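Local coordinates for amidohydrolase 2 (Bifidobacterium longum subsp. infantis, PDB 6UVZ), which probably acts as a hydrolase of the metallo-dependent hydrolase superfamily, whose members are built on a TIM barrel, at residues 99-107 with 132-140; 52-62 with 79-87. All blocks are in the same frame, centred on the assembly; numbering follows the deposited sequence.

Interaction 1. Residues 99-107 with 132-140; sequences ADGIREPLH and GLPFELCNR
The carbonyl oxygen of Ile102 is gripped twice by the neighbouring strand: Glu136 N donates to Ile102 O at 3.1 Å, in the carbonyl plane, and Phe135 CA adds a CH...O contact to the same oxygen at 3.5 Å. One step back, Ile102 N gives a weak bond to Pro134 O (3.3 Å), the pattern of a parallel pair, in which one residue, Ile102, bonds to the residues before and after its opposite number, Phe135. Beside Pro134 O lies Gly101, where a side chain would probably crowd that carbonyl, so glycine suits the place. On the face carrying Ile102 and Phe135, the aromatic ring of Phe135 reaches out to the partner segment, its CE1 4.0 Å from Glu104 CB. Leu106 and Leu137 then meet branch to branch, CD1 to CD1 at 3.6 Å, where helix 144-153 covers both through Met147 and Phe151. The other face, which turns into the barrel, is polar but joined through carbon. Arg103 holds CG anti to the backbone N (chi1 -178°), which sets CG over Glu136, 3.6 Å from Glu136 CB. A bend at chi3 (90°) then helps carry the guanidinium away, and NH1 remains 6.6 Å from Glu136 OE2. Each charged end finds its partner outside these two strands: Arg103 NE pairs with Glu59, just past the end of strand 51-58, while Glu136 OE2 takes Lys190 of strand 187-191 and the hydroxyl of Tyr255. The two long residues thus meet through their aliphatic stems where they cross at a slant, and their charges are likely balanced by separate partners within the barrel.

Interaction 2. Residues 52-62 with 79-87; sequences FLGGVYVEVDA and LILKRMLQG
Strands 52-58 and 80-86 run parallel, their axes 4.6 Å apart at closest and inclined by 21°, with a beta bulge that shifts the register by one residue between Gly55 and Val56. Gly55 is held at both its polar atoms, its N bonding to Leu79 O at 2.7 Å and its O accepting from Leu81 N. Beyond the bulge, Tyr57 does the same with Lys82 O and Met84 N. Gly54 adopts positive phi, with backbone angles that would jam a side chain against the preceding carbonyl, and its CA lies against Leu81 CD1, so glycine suits it. On the face turned into the barrel, Val56 CG1 packs on Met84 CG at 3.8 Å (a selenomethionine in the crystal) and also touches Lys82 CB. The opposite face belongs to the beta-alpha-beta unit of the TIM barrel, in which helix 65-73 links the two strands and covers this side. Here Tyr57, with CG anti to its backbone N (chi1 175°), crosses Leu85 at about a right angle, CE2 to CD2 4.1 Å, and its hydroxyl bonds to Glu68. Arg83 carries Ile80 CG2 over one guanidinium face and is held by the carbonyls of Leu72 and Asn75. At the strand end, Glu59 sets its CB 3.4 Å from Met84 O, and its chain then bends at chi2 (90°); its OE2 receives Asp61 N at 2.9 Å from above the carboxylate plane while OE1 pairs with Arg103. A leucine in place of Glu59 would probably cost Arg103 NE its salt-bridge partner and leave the Asp61 amide without this acceptor. Across from this carboxylate, Gln86 contributes aliphatic carbon, its CB 3.7 Å from Glu59 OE2.

Overall arrangement
From the N terminus the chain lays down strand 7-13, then strand 51-58, which borders it. Interaction 2 closes the first of the two loops, bringing strand 80-86 back beside strand 51-58 after helix 65-73. A short connection leads to strand 101-103, and interaction 1 closes a second loop that includes helix 119-131 and the unmodelled residues 108-112. The loops follow in series, neither nested nor crossed. Strands 80-86 and 101-103 are neighbours in the barrel sheet, so the contacts, with centres about 11 Å apart, join directly: Arg103 N probably bonds to Leu85 O, and the Glu59-Arg103 salt bridge spans strand 80-86. Together they tie strands two to five of the eight.

Interaction 1. Residues 99-107 with 132-140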
ATOM      1  N   ALA A  99      -8.105 -10.589  -8.842  1.00 25.10           N
ATOM      2  CA  ALA A  99      -7.207  -9.904  -7.923  1.00 34.12           C
ATOM      3  C   ALA A  99      -5.771  -9.985  -8.424  1.00 27.41           C
ATOM      4  O   ALA A  99      -5.310 -11.051  -8.845  1.00 34.31           O
ATOM      5  CB  ALA A  99      -7.311 -10.504  -6.521  1.00 33.95           C
ATOM      6  N   ASP A 100      -5.068  -8.854  -8.377  1.00 28.84           N
ATOM      7  CA  ASP A 100      -3.657  -8.810  -8.731  1.00 28.57           C
ATOM      8  C   ASP A 100      -2.744  -9.073  -7.542  1.00 28.12           C
ATOM      9  O   ASP A 100      -1.559  -9.361  -7.740  1.00 33.32           O
ATOM     10  CB  ASP A 100      -3.311  -7.450  -9.348  1.00 34.30           C
ATOM     11  CG  ASP A 100      -4.078  -7.178 -10.629  1.00 43.82           C
ATOM     12  OD1 ASP A 100      -3.923  -7.950 -11.597  1.00 46.34           O
ATOM     13  OD2 ASP A 100      -4.848  -6.195 -10.662  1.00 50.52           O
ATOM     14  N   GLY A 101      -3.269  -8.984  -6.325  1.00 29.30           N
ATOM     15  CA  GLY A 101      -2.491  -9.241  -5.128  1.00 23.29           C
ATOM     16  C   GLY A 101      -3.411  -9.401  -3.938  1.00 21.06           C
ATOM     17  O   GLY A 101      -4.634  -9.285  -4.050  1.00 37.86           O
ATOM     18  N   ILE A 102      -2.801  -9.662  -2.785  1.00 25.63           N
ATOM     19  CA  ILE A 102      -3.528  -9.970  -1.559  1.00 28.99           C
ATOM     20  C   ILE A 102      -2.965  -9.137  -0.416  1.00 34.96           C
ATOM     21  O   ILE A 102      -1.748  -8.950  -0.313  1.00 34.08           O
ATOM     22  CB  ILE A 102      -3.451 -11.476  -1.221  1.00 20.21           C
ATOM     23  CG1 ILE A 102      -4.185 -12.302  -2.278  1.00 32.83           C
ATOM     24  CG2 ILE A 102      -4.024 -11.756   0.160  1.00 23.79           C
ATOM     25  CD1 ILE A 102      -5.668 -12.014  -2.352  1.00 17.24           C
ATOM     26  N   ARG A 103      -3.854  -8.631   0.439  1.00 41.18           N
ATOM     27  CA  ARG A 103      -3.466  -8.034   1.709  1.00 44.25           C
ATOM     28  C   ARG A 103      -4.226  -8.723   2.831  1.00 38.65           C
ATOM     29  O   ARG A 103      -5.455  -8.817   2.785  1.00 38.25           O
ATOM     30  CB  ARG A 103      -3.742  -6.527   1.751  1.00 40.55           C
ATOM     31  CG  ARG A 103      -3.294  -5.886   3.060  1.00 37.95           C
ATOM     32  CD  ARG A 103      -3.357  -4.367   3.027  1.00 41.18           C
ATOM     33  NE  ARG A 103      -4.649  -3.859   3.478  1.00 52.23           N
ATOM     34  CZ  ARG A 103      -4.880  -2.587   3.791  1.00 54.47           C
ATOM     35  NH1 ARG A 103      -3.903  -1.694   3.704  1.00 45.54           N
ATOM     36  NH2 ARG A 103      -6.085  -2.210   4.192  1.00 57.12           N
ATOM     37  N   GLU A 104      -3.494  -9.206   3.833  1.00 37.53           N
ATOM     38  CA  GLU A 104      -4.114  -9.757   5.026  1.00 40.41           C
ATOM     39  C   GLU A 104      -4.031  -8.732   6.142  1.00 60.42           C
ATOM     40  O   GLU A 104      -2.917  -8.387   6.568  1.00 58.10           O
ATOM     41  CB  GLU A 104      -3.431 -11.053   5.448  1.00 49.89           C
ATOM     42  CG  GLU A 104      -4.034 -11.681   6.695  1.00 65.56           C
ATOM     43  CD  GLU A 104      -3.396 -13.009   7.054  1.00 67.30           C
ATOM     44  OE1 GLU A 104      -2.624 -13.543   6.230  1.00 72.21           O
ATOM     45  OE2 GLU A 104      -3.668 -13.519   8.161  1.00 61.31           O
ATOM     46  N   PRO A 105      -5.156  -8.210   6.634  1.00 75.17           N
ATOM     47  CA  PRO A 105      -5.095  -7.206   7.703  1.00 77.38           C
ATOM     48  C   PRO A 105      -4.522  -7.771   8.992  1.00 79.62           C
ATOM     49  O   PRO A 105      -5.262  -8.271   9.845  1.00 84.63           O
ATOM     50  CB  PRO A 105      -6.560  -6.781   7.873  1.00 80.28           C
ATOM     51  CG  PRO A 105      -7.351  -7.941   7.362  1.00 76.64           C
ATOM     52  CD  PRO A 105      -6.542  -8.515   6.236  1.00 73.03           C
ATOM     53  N   LEU A 106      -3.201  -7.707   9.135  1.00 74.66           N
ATOM     54  CA  LEU A 106      -2.536  -8.157  10.355  1.00 79.44           C
ATOM     55  C   LEU A 106      -2.922  -7.216  11.488  1.00103.79           C
ATOM     56  O   LEU A 106      -2.418  -6.094  11.579  1.00101.21           O
ATOM     57  CB  LEU A 106      -1.027  -8.206  10.153  1.00 62.49           C
ATOM     58  CG  LEU A 106      -0.565  -9.202   9.087  1.00 60.52           C
ATOM     59  CD1 LEU A 106       0.947  -9.197   8.951  1.00 41.96           C
ATOM     60  CD2 LEU A 106      -1.068 -10.600   9.408  1.00 61.61           C
ATOM     61  N   HIS A 107      -3.828  -7.682  12.347  1.00124.64           N
ATOM     62  CA  HIS A 107      -4.418  -6.897  13.432  1.00134.24           C
ATOM     63  C   HIS A 107      -3.394  -6.060  14.192  1.00140.35           C
ATOM     64  O   HIS A 107      -3.354  -4.837  14.051  1.00142.13           O
ATOM     65  CB  HIS A 107      -5.146  -7.836  14.402  1.00138.13           C
ATOM     66  CG  HIS A 107      -6.063  -7.138  15.358  1.00141.86           C
ATOM     67  ND1 HIS A 107      -6.174  -5.766  15.426  1.00140.96           N
ATOM     68  CD2 HIS A 107      -6.917  -7.630  16.288  1.00140.33           C
ATOM     69  CE1 HIS A 107      -7.053  -5.441  16.356  1.00138.52           C
ATOM     70  NE2 HIS A 107      -7.520  -6.554  16.894  1.00139.82           N
ATOM     71  N   GLY A 132       2.800 -14.859  -9.087  1.00 29.13           N
ATOM     72  CA  GLY A 132       2.943 -13.450  -9.399  1.00 31.34           C
ATOM     73  C   GLY A 132       2.057 -12.543  -8.577  1.00 38.87           C
ATOM     74  O   GLY A 132       1.624 -11.498  -9.071  1.00 49.03           O
ATOM     75  N   LEU A 133       1.776 -12.915  -7.331  1.00 31.22           N
ATOM     76  CA  LEU A 133       0.893 -12.140  -6.468  1.00 31.03           C
ATOM     77  C   LEU A 133       1.707 -11.438  -5.392  1.00 30.23           C
ATOM     78  O   LEU A 133       2.219 -12.103  -4.477  1.00 38.25           O
ATOM     79  CB  LEU A 133      -0.161 -13.045  -5.828  1.00 29.28           C
ATOM     80  CG  LEU A 133      -1.147 -13.734  -6.773  1.00 27.62           C
ATOM     81  CD1 LEU A 133      -2.046 -14.687  -6.001  1.00 32.65           C
ATOM     82  CD2 LEU A 133      -1.975 -12.704  -7.521  1.00 23.93           C
ATOM     83  N   PRO A 134       1.866 -10.119  -5.455  1.00 21.22           N
ATOM     84  CA  PRO A 134       2.547  -9.407  -4.371  1.00 26.44           C
ATOM     85  C   PRO A 134       1.704  -9.401  -3.105  1.00 35.50           C
ATOM     86  O   PRO A 134       0.478  -9.530  -3.137  1.00 39.30           O
ATOM     87  CB  PRO A 134       2.723  -7.987  -4.924  1.00 19.49           C
ATOM     88  CG  PRO A 134       2.527  -8.114  -6.407  1.00 34.44           C
ATOM     89  CD  PRO A 134       1.547  -9.231  -6.583  1.00 26.40           C
ATOM     90  N   PHE A 135       2.385  -9.249  -1.973  1.00 31.18           N
ATOM     91  CA  PHE A 135       1.729  -9.177  -0.675  1.00 31.86           C
ATOM     92  C   PHE A 135       1.829  -7.764  -0.117  1.00 35.86           C
ATOM     93  O   PHE A 135       2.888  -7.132  -0.180  1.00 45.61           O
ATOM     94  CB  PHE A 135       2.337 -10.169   0.318  1.00 30.27           C
ATOM     95  CG  PHE A 135       1.698 -10.123   1.677  1.00 31.97           C
ATOM     96  CD1 PHE A 135       0.449 -10.683   1.887  1.00 31.75           C
ATOM     97  CD2 PHE A 135       2.340  -9.516   2.741  1.00 27.64           C
ATOM     98  CE1 PHE A 135      -0.146 -10.640   3.133  1.00 29.22           C
ATOM     99  CE2 PHE A 135       1.751  -9.470   3.991  1.00 31.69           C
ATOM    100  CZ  PHE A 135       0.507 -10.032   4.186  1.00 39.37           C
ATOM    101  N   GLU A 136       0.719  -7.280   0.434  1.00 37.65           N
ATOM    102  CA  GLU A 136       0.635  -5.946   1.018  1.00 30.56           C
ATOM    103  C   GLU A 136       0.736  -6.088   2.533  1.00 40.01           C
ATOM    104  O   GLU A 136      -0.163  -6.642   3.173  1.00 37.27           O
ATOM    105  CB  GLU A 136      -0.668  -5.265   0.608  1.00 30.35           C
ATOM    106  CG  GLU A 136      -0.567  -3.766   0.419  1.00 55.91           C
ATOM    107  CD  GLU A 136      -0.026  -3.386  -0.943  1.00 53.27           C
ATOM    108  OE1 GLU A 136      -0.257  -4.144  -1.909  1.00 45.04           O
ATOM    109  OE2 GLU A 136       0.631  -2.331  -1.048  1.00 53.87           O
ATOM    110  N   LEU A 137       1.832  -5.591   3.106  1.00 40.26           N
ATOM    111  CA  LEU A 137       2.118  -5.752   4.528  1.00 37.12           C
ATOM    112  C   LEU A 137       1.703  -4.490   5.277  1.00 40.42           C
ATOM    113  O   LEU A 137       2.328  -3.437   5.126  1.00 46.92           O
ATOM    114  CB  LEU A 137       3.598  -6.057   4.752  1.00 30.37           C
ATOM    115  CG  LEU A 137       4.044  -6.132   6.214  1.00 27.63           C
ATOM    116  CD1 LEU A 137       3.218  -7.154   6.973  1.00 29.96           C
ATOM    117  CD2 LEU A 137       5.523  -6.462   6.317  1.00 39.71           C
ATOM    118  N   CYS A 138       0.654  -4.605   6.090  1.00 40.69           N
ATOM    119  CA  CYS A 138       0.207  -3.533   6.975  1.00 49.24           C
ATOM    120  C   CYS A 138       0.082  -4.115   8.375  1.00 56.73           C
ATOM    121  O   CYS A 138      -0.831  -4.903   8.644  1.00 60.54           O
ATOM    122  CB  CYS A 138      -1.122  -2.939   6.505  1.00 52.93           C
ATOM    123  SG  CYS A 138      -1.724  -1.568   7.518  1.00 58.19           S
ATOM    124  N   ASN A 139       0.994  -3.729   9.266  1.00 67.73           N
ATOM    125  CA  ASN A 139       1.079  -4.357  10.579  1.00 93.52           C
ATOM    126  C   ASN A 139       1.158  -3.332  11.703  1.00103.12           C
ATOM    127  O   ASN A 139       0.913  -2.140  11.490  1.00 97.81           O
ATOM    128  CB  ASN A 139       2.295  -5.281  10.639  1.00106.62           C
ATOM    129  CG  ASN A 139       3.601  -4.533  10.446  1.00113.42           C
ATOM    130  OD1 ASN A 139       3.645  -3.504   9.771  1.00114.88           O
ATOM    131  ND2 ASN A 139       4.672  -5.045  11.041  1.00113.90           N
ATOM    132  N   ARG A 140       1.499  -3.794  12.905  1.00117.87           N
ATOM    133  CA  ARG A 140       1.711  -2.918  14.043  1.00122.57           C
ATOM    134  C   ARG A 140       3.152  -2.410  14.046  1.00122.48           C
ATOM    135  O   ARG A 140       3.980  -2.798  13.219  1.00117.61           O
ATOM    136  CB  ARG A 140       1.396  -3.647  15.350  1.00125.43           C
ATOM    137  CG  ARG A 140       0.046  -4.345  15.400  1.00134.20           C
ATOM    138  CD  ARG A 140      -0.134  -5.035  16.745  1.00142.83           C
ATOM    139  NE  ARG A 140      -1.266  -5.957  16.771  1.00146.96           N
ATOM    140  CZ  ARG A 140      -2.466  -5.656  17.257  1.00142.84           C
ATOM    141  NH1 ARG A 140      -2.700  -4.451  17.756  1.00137.32           N
ATOM    142  NH2 ARG A 140      -3.435  -6.563  17.243  1.00141.24           N
TER

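Interaction 2. Residues 52-62 with 79-87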
ATOM      1  N   PHE A  52      -1.870  11.717 -14.334  1.00 48.20           N
ATOM      2  CA  PHE A  52      -2.278  10.592 -13.498  1.00 38.57           C
ATOM      3  C   PHE A  52      -2.405   9.345 -14.366  1.00 39.19           C
ATOM      4  O   PHE A  52      -3.326   9.236 -15.183  1.00 40.69           O
ATOM      5  CB  PHE A  52      -3.590  10.913 -12.787  1.00 39.47           C
ATOM      6  CG  PHE A  52      -4.043   9.845 -11.834  1.00 39.46           C
ATOM      7  CD1 PHE A  52      -3.167   9.310 -10.904  1.00 46.98           C
ATOM      8  CD2 PHE A  52      -5.351   9.389 -11.857  1.00 35.57           C
ATOM      9  CE1 PHE A  52      -3.584   8.330 -10.023  1.00 46.19           C
ATOM     10  CE2 PHE A  52      -5.774   8.411 -10.977  1.00 44.12           C
ATOM     11  CZ  PHE A  52      -4.889   7.881 -10.059  1.00 45.25           C
ATOM     12  N   LEU A  53      -1.482   8.403 -14.189  1.00 30.21           N
ATOM     13  CA  LEU A  53      -1.451   7.178 -14.976  1.00 34.76           C
ATOM     14  C   LEU A  53      -2.270   6.050 -14.363  1.00 38.46           C
ATOM     15  O   LEU A  53      -2.299   4.951 -14.926  1.00 41.76           O
ATOM     16  CB  LEU A  53      -0.004   6.710 -15.168  1.00 36.31           C
ATOM     17  CG  LEU A  53       0.930   7.666 -15.911  1.00 35.59           C
ATOM     18  CD1 LEU A  53       2.291   7.023 -16.127  1.00 34.24           C
ATOM     19  CD2 LEU A  53       0.317   8.093 -17.235  1.00 27.01           C
ATOM     20  N   GLY A  54      -2.925   6.287 -13.236  1.00 29.45           N
ATOM     21  CA  GLY A  54      -3.722   5.275 -12.574  1.00 37.63           C
ATOM     22  C   GLY A  54      -3.217   4.979 -11.173  1.00 39.95           C
ATOM     23  O   GLY A  54      -2.161   5.438 -10.742  1.00 41.73           O
ATOM     24  N   GLY A  55      -4.015   4.175 -10.463  1.00 34.87           N
ATOM     25  CA  GLY A  55      -3.742   3.865  -9.078  1.00 28.41           C
ATOM     26  C   GLY A  55      -3.850   2.377  -8.799  1.00 40.16           C
ATOM     27  O   GLY A  55      -4.346   1.596  -9.617  1.00 38.83           O
ATOM     28  N   VAL A  56      -3.370   1.998  -7.618  1.00 33.89           N
ATOM     29  CA  VAL A  56      -3.434   0.628  -7.126  1.00 27.84           C
ATOM     30  C   VAL A  56      -4.446   0.599  -5.990  1.00 32.56           C
ATOM     31  O   VAL A  56      -4.221   1.192  -4.927  1.00 23.93           O
ATOM     32  CB  VAL A  56      -2.064   0.121  -6.658  1.00 32.71           C
ATOM     33  CG1 VAL A  56      -2.202  -1.236  -5.982  1.00 19.60           C
ATOM     34  CG2 VAL A  56      -1.100   0.039  -7.830  1.00 43.75           C
ATOM     35  N   TYR A  57      -5.566  -0.084  -6.211  1.00 23.24           N
ATOM     36  CA  TYR A  57      -6.580  -0.206  -5.174  1.00 28.20           C
ATOM     37  C   TYR A  57      -6.112  -1.160  -4.082  1.00 42.24           C
ATOM     38  O   TYR A  57      -5.474  -2.180  -4.354  1.00 44.29           O
ATOM     39  CB  TYR A  57      -7.896  -0.700  -5.774  1.00 21.76           C
ATOM     40  CG  TYR A  57      -8.986  -0.964  -4.755  1.00 23.45           C
ATOM     41  CD1 TYR A  57      -9.878   0.035  -4.389  1.00 25.77           C
ATOM     42  CD2 TYR A  57      -9.129  -2.217  -4.167  1.00 21.45           C
ATOM     43  CE1 TYR A  57     -10.878  -0.204  -3.464  1.00 32.08           C
ATOM     44  CE2 TYR A  57     -10.124  -2.463  -3.241  1.00 20.52           C
ATOM     45  CZ  TYR A  57     -10.995  -1.453  -2.892  1.00 35.08           C
ATOM     46  OH  TYR A  57     -11.988  -1.697  -1.972  1.00 21.29           O
ATOM     47  N   VAL A  58      -6.436  -0.818  -2.838  1.00 20.66           N
ATOM     48  CA  VAL A  58      -6.154  -1.658  -1.683  1.00 36.01           C
ATOM     49  C   VAL A  58      -7.467  -1.907  -0.957  1.00 39.65           C
ATOM     50  O   VAL A  58      -8.319  -1.015  -0.878  1.00 34.29           O
ATOM     51  CB  VAL A  58      -5.115  -1.010  -0.743  1.00 37.11           C
ATOM     52  CG1 VAL A  58      -4.741  -1.962   0.381  1.00 25.26           C
ATOM     53  CG2 VAL A  58      -3.878  -0.596  -1.527  1.00 32.46           C
ATOM     54  N   GLU A  59      -7.635  -3.125  -0.440  1.00 39.45           N
ATOM     55  CA  GLU A  59      -8.891  -3.505   0.195  1.00 36.50           C
ATOM     56  C   GLU A  59      -9.216  -2.574   1.357  1.00 43.01           C
ATOM     57  O   GLU A  59      -8.334  -2.162   2.115  1.00 45.94           O
ATOM     58  CB  GLU A  59      -8.825  -4.960   0.668  1.00 34.65           C
ATOM     59  CG  GLU A  59      -7.657  -5.286   1.589  1.00 30.68           C
ATOM     60  CD  GLU A  59      -7.994  -5.086   3.053  1.00 41.07           C
ATOM     61  OE1 GLU A  59      -7.092  -4.709   3.830  1.00 49.87           O
ATOM     62  OE2 GLU A  59      -9.165  -5.304   3.425  1.00 50.09           O
ATOM     63  N   VAL A  60     -10.496  -2.234   1.483  1.00 42.63           N
ATOM     64  CA  VAL A  60     -10.950  -1.247   2.453  1.00 42.57           C
ATOM     65  C   VAL A  60     -11.455  -1.907   3.738  1.00 46.52           C
ATOM     66  O   VAL A  60     -12.166  -1.273   4.517  1.00 53.39           O
ATOM     67  CB  VAL A  60     -12.019  -0.322   1.851  1.00 39.81           C
ATOM     68  CG1 VAL A  60     -11.450   0.443   0.667  1.00 36.44           C
ATOM     69  CG2 VAL A  60     -13.242  -1.126   1.432  1.00 22.43           C
ATOM     70  N   ASP A  61     -11.095  -3.172   3.969  1.00 44.59           N
ATOM     71  CA  ASP A  61     -11.513  -3.914   5.160  1.00 46.47           C
ATOM     72  C   ASP A  61     -13.037  -3.948   5.275  1.00 40.28           C
ATOM     73  O   ASP A  61     -13.616  -3.639   6.318  1.00 47.45           O
ATOM     74  CB  ASP A  61     -10.872  -3.329   6.424  1.00 60.63           C
ATOM     75  CG  ASP A  61     -10.895  -4.297   7.591  1.00 78.15           C
ATOM     76  OD1 ASP A  61     -10.135  -5.288   7.556  1.00 85.13           O
ATOM     77  OD2 ASP A  61     -11.668  -4.065   8.545  1.00 83.55           O
ATOM     78  N   ALA A  62     -13.687  -4.327   4.179  1.00 39.45           N
ATOM     79  CA  ALA A  62     -15.139  -4.381   4.136  1.00 50.40           C
ATOM     80  C   ALA A  62     -15.655  -5.605   4.886  1.00 46.06           C
ATOM     81  O   ALA A  62     -14.943  -6.592   5.091  1.00 43.46           O
ATOM     82  CB  ALA A  62     -15.635  -4.402   2.690  1.00 57.04           C
ATOM     83  N   LEU A  79      -8.388   3.739 -14.728  1.00 38.86           N
ATOM     84  CA  LEU A  79      -7.481   4.280 -13.722  1.00 39.29           C
ATOM     85  C   LEU A  79      -7.183   3.297 -12.599  1.00 38.65           C
ATOM     86  O   LEU A  79      -6.313   3.583 -11.770  1.00 34.53           O
ATOM     87  CB  LEU A  79      -8.057   5.571 -13.140  1.00 37.36           C
ATOM     88  CG  LEU A  79      -8.193   6.747 -14.108  1.00 34.23           C
ATOM     89  CD1 LEU A  79      -8.849   7.930 -13.420  1.00 28.85           C
ATOM     90  CD2 LEU A  79      -6.834   7.136 -14.672  1.00 25.17           C
ATOM     91  N   ILE A  80      -7.875   2.162 -12.542  1.00 37.77           N
ATOM     92  CA  ILE A  80      -7.601   1.134 -11.534  1.00 31.53           C
ATOM     93  C   ILE A  80      -6.614   0.163 -12.174  1.00 29.66           C
ATOM     94  O   ILE A  80      -6.990  -0.776 -12.878  1.00 32.82           O
ATOM     95  CB  ILE A  80      -8.874   0.445 -11.052  1.00 35.34           C
ATOM     96  CG1 ILE A  80      -9.845   1.474 -10.470  1.00 36.62           C
ATOM     97  CG2 ILE A  80      -8.542  -0.612 -10.010  1.00 24.90           C
ATOM     98  CD1 ILE A  80     -11.131   0.875  -9.940  1.00 20.61           C
ATOM     99  N   LEU A  81      -5.325   0.401 -11.928  1.00 31.11           N
ATOM    100  CA  LEU A  81      -4.283  -0.410 -12.551  1.00 31.66           C
ATOM    101  C   LEU A  81      -4.217  -1.798 -11.928  1.00 25.54           C
ATOM    102  O   LEU A  81      -4.197  -2.810 -12.640  1.00 32.98           O
ATOM    103  CB  LEU A  81      -2.933   0.298 -12.436  1.00 39.05           C
ATOM    104  CG  LEU A  81      -2.475   1.164 -13.614  1.00 38.21           C
ATOM    105  CD1 LEU A  81      -3.609   2.024 -14.147  1.00 27.91           C
ATOM    106  CD2 LEU A  81      -1.297   2.032 -13.199  1.00 45.16           C
ATOM    107  N   LYS A  82      -4.180  -1.867 -10.599  1.00 23.23           N
ATOM    108  CA  LYS A  82      -4.085  -3.126  -9.879  1.00 23.67           C
ATOM    109  C   LYS A  82      -5.080  -3.134  -8.730  1.00 31.83           C
ATOM    110  O   LYS A  82      -5.473  -2.081  -8.219  1.00 36.40           O
ATOM    111  CB  LYS A  82      -2.664  -3.358  -9.344  1.00 28.87           C
ATOM    112  CG  LYS A  82      -1.584  -3.410 -10.414  1.00 29.67           C
ATOM    113  CD  LYS A  82      -1.747  -4.622 -11.316  1.00 27.15           C
ATOM    114  CE  LYS A  82      -0.680  -4.649 -12.399  1.00 35.97           C
ATOM    115  NZ  LYS A  82      -0.770  -5.868 -13.247  1.00 46.80           N
ATOM    116  N   ARG A  83      -5.485  -4.336  -8.324  1.00 37.91           N
ATOM    117  CA  ARG A  83      -6.458  -4.522  -7.255  1.00 28.15           C
ATOM    118  C   ARG A  83      -5.860  -5.425  -6.188  1.00 25.49           C
ATOM    119  O   ARG A  83      -5.538  -6.586  -6.462  1.00 25.66           O
ATOM    120  CB  ARG A  83      -7.760  -5.115  -7.794  1.00 28.58           C
ATOM    121  CG  ARG A  83      -8.542  -4.156  -8.667  1.00 39.58           C
ATOM    122  CD  ARG A  83      -9.617  -4.870  -9.467  1.00 32.41           C
ATOM    123  NE  ARG A  83     -10.321  -3.950 -10.353  1.00 35.43           N
ATOM    124  CZ  ARG A  83      -9.841  -3.521 -11.516  1.00 38.62           C
ATOM    125  NH1 ARG A  83      -8.650  -3.928 -11.935  1.00 36.39           N
ATOM    126  NH2 ARG A  83     -10.549  -2.682 -12.259  1.00 48.57           N
HETATM  127  N   MSE A  84      -5.713  -4.893  -4.980  1.00 32.57           N
HETATM  128  CA  MSE A  84      -5.191  -5.656  -3.852  1.00 25.34           C
HETATM  129  C   MSE A  84      -6.322  -6.039  -2.906  1.00 30.39           C
HETATM  130  O   MSE A  84      -6.622  -5.315  -1.957  1.00 42.27           O
HETATM  131  CB  MSE A  84      -4.124  -4.853  -3.106  1.00 29.66           C
HETATM  132  CG  MSE A  84      -2.988  -4.362  -3.988  1.00 53.79           C
HETATM  133 SE   MSE A  84      -1.878  -5.815  -4.656  1.00 62.80          SE
HETATM  134  CE  MSE A  84      -1.993  -5.446  -6.562  1.00 46.27           C
ATOM    135  N   LEU A  85      -6.949  -7.179  -3.174  1.00 22.52           N
ATOM    136  CA  LEU A  85      -8.077  -7.646  -2.385  1.00 29.07           C
ATOM    137  C   LEU A  85      -7.587  -8.434  -1.171  1.00 28.50           C
ATOM    138  O   LEU A  85      -6.415  -8.799  -1.067  1.00 41.29           O
ATOM    139  CB  LEU A  85      -9.011  -8.485  -3.257  1.00 34.39           C
ATOM    140  CG  LEU A  85      -9.457  -7.742  -4.521  1.00 18.65           C
ATOM    141  CD1 LEU A  85     -10.325  -8.611  -5.415  1.00 18.51           C
ATOM    142  CD2 LEU A  85     -10.183  -6.456  -4.155  1.00 19.18           C
ATOM    143  N   GLN A  86      -8.500  -8.688  -0.239  1.00 25.95           N
ATOM    144  CA  GLN A  86      -8.121  -9.281   1.033  1.00 36.57           C
ATOM    145  C   GLN A  86      -8.193 -10.805   0.986  1.00 37.38           C
ATOM    146  O   GLN A  86      -8.859 -11.400   0.134  1.00 27.07           O
ATOM    147  CB  GLN A  86      -9.001  -8.751   2.167  1.00 36.40           C
ATOM    148  CG  GLN A  86     -10.486  -9.027   2.011  1.00 51.68           C
ATOM    149  CD  GLN A  86     -11.286  -8.557   3.211  1.00 74.64           C
ATOM    150  OE1 GLN A  86     -12.380  -8.010   3.068  1.00 89.31           O
ATOM    151  NE2 GLN A  86     -10.744  -8.770   4.405  1.00 59.47           N
ATOM    152  N   GLY A  87      -7.490 -11.430   1.922  1.00 35.24           N
ATOM    153  CA  GLY A  87      -7.462 -12.879   2.012  1.00 43.09           C
ATOM    154  C   GLY A  87      -6.590 -13.303   3.173  1.00 33.39           C
ATOM    155  O   GLY A  87      -5.921 -12.486   3.812  1.00 34.74           O
TER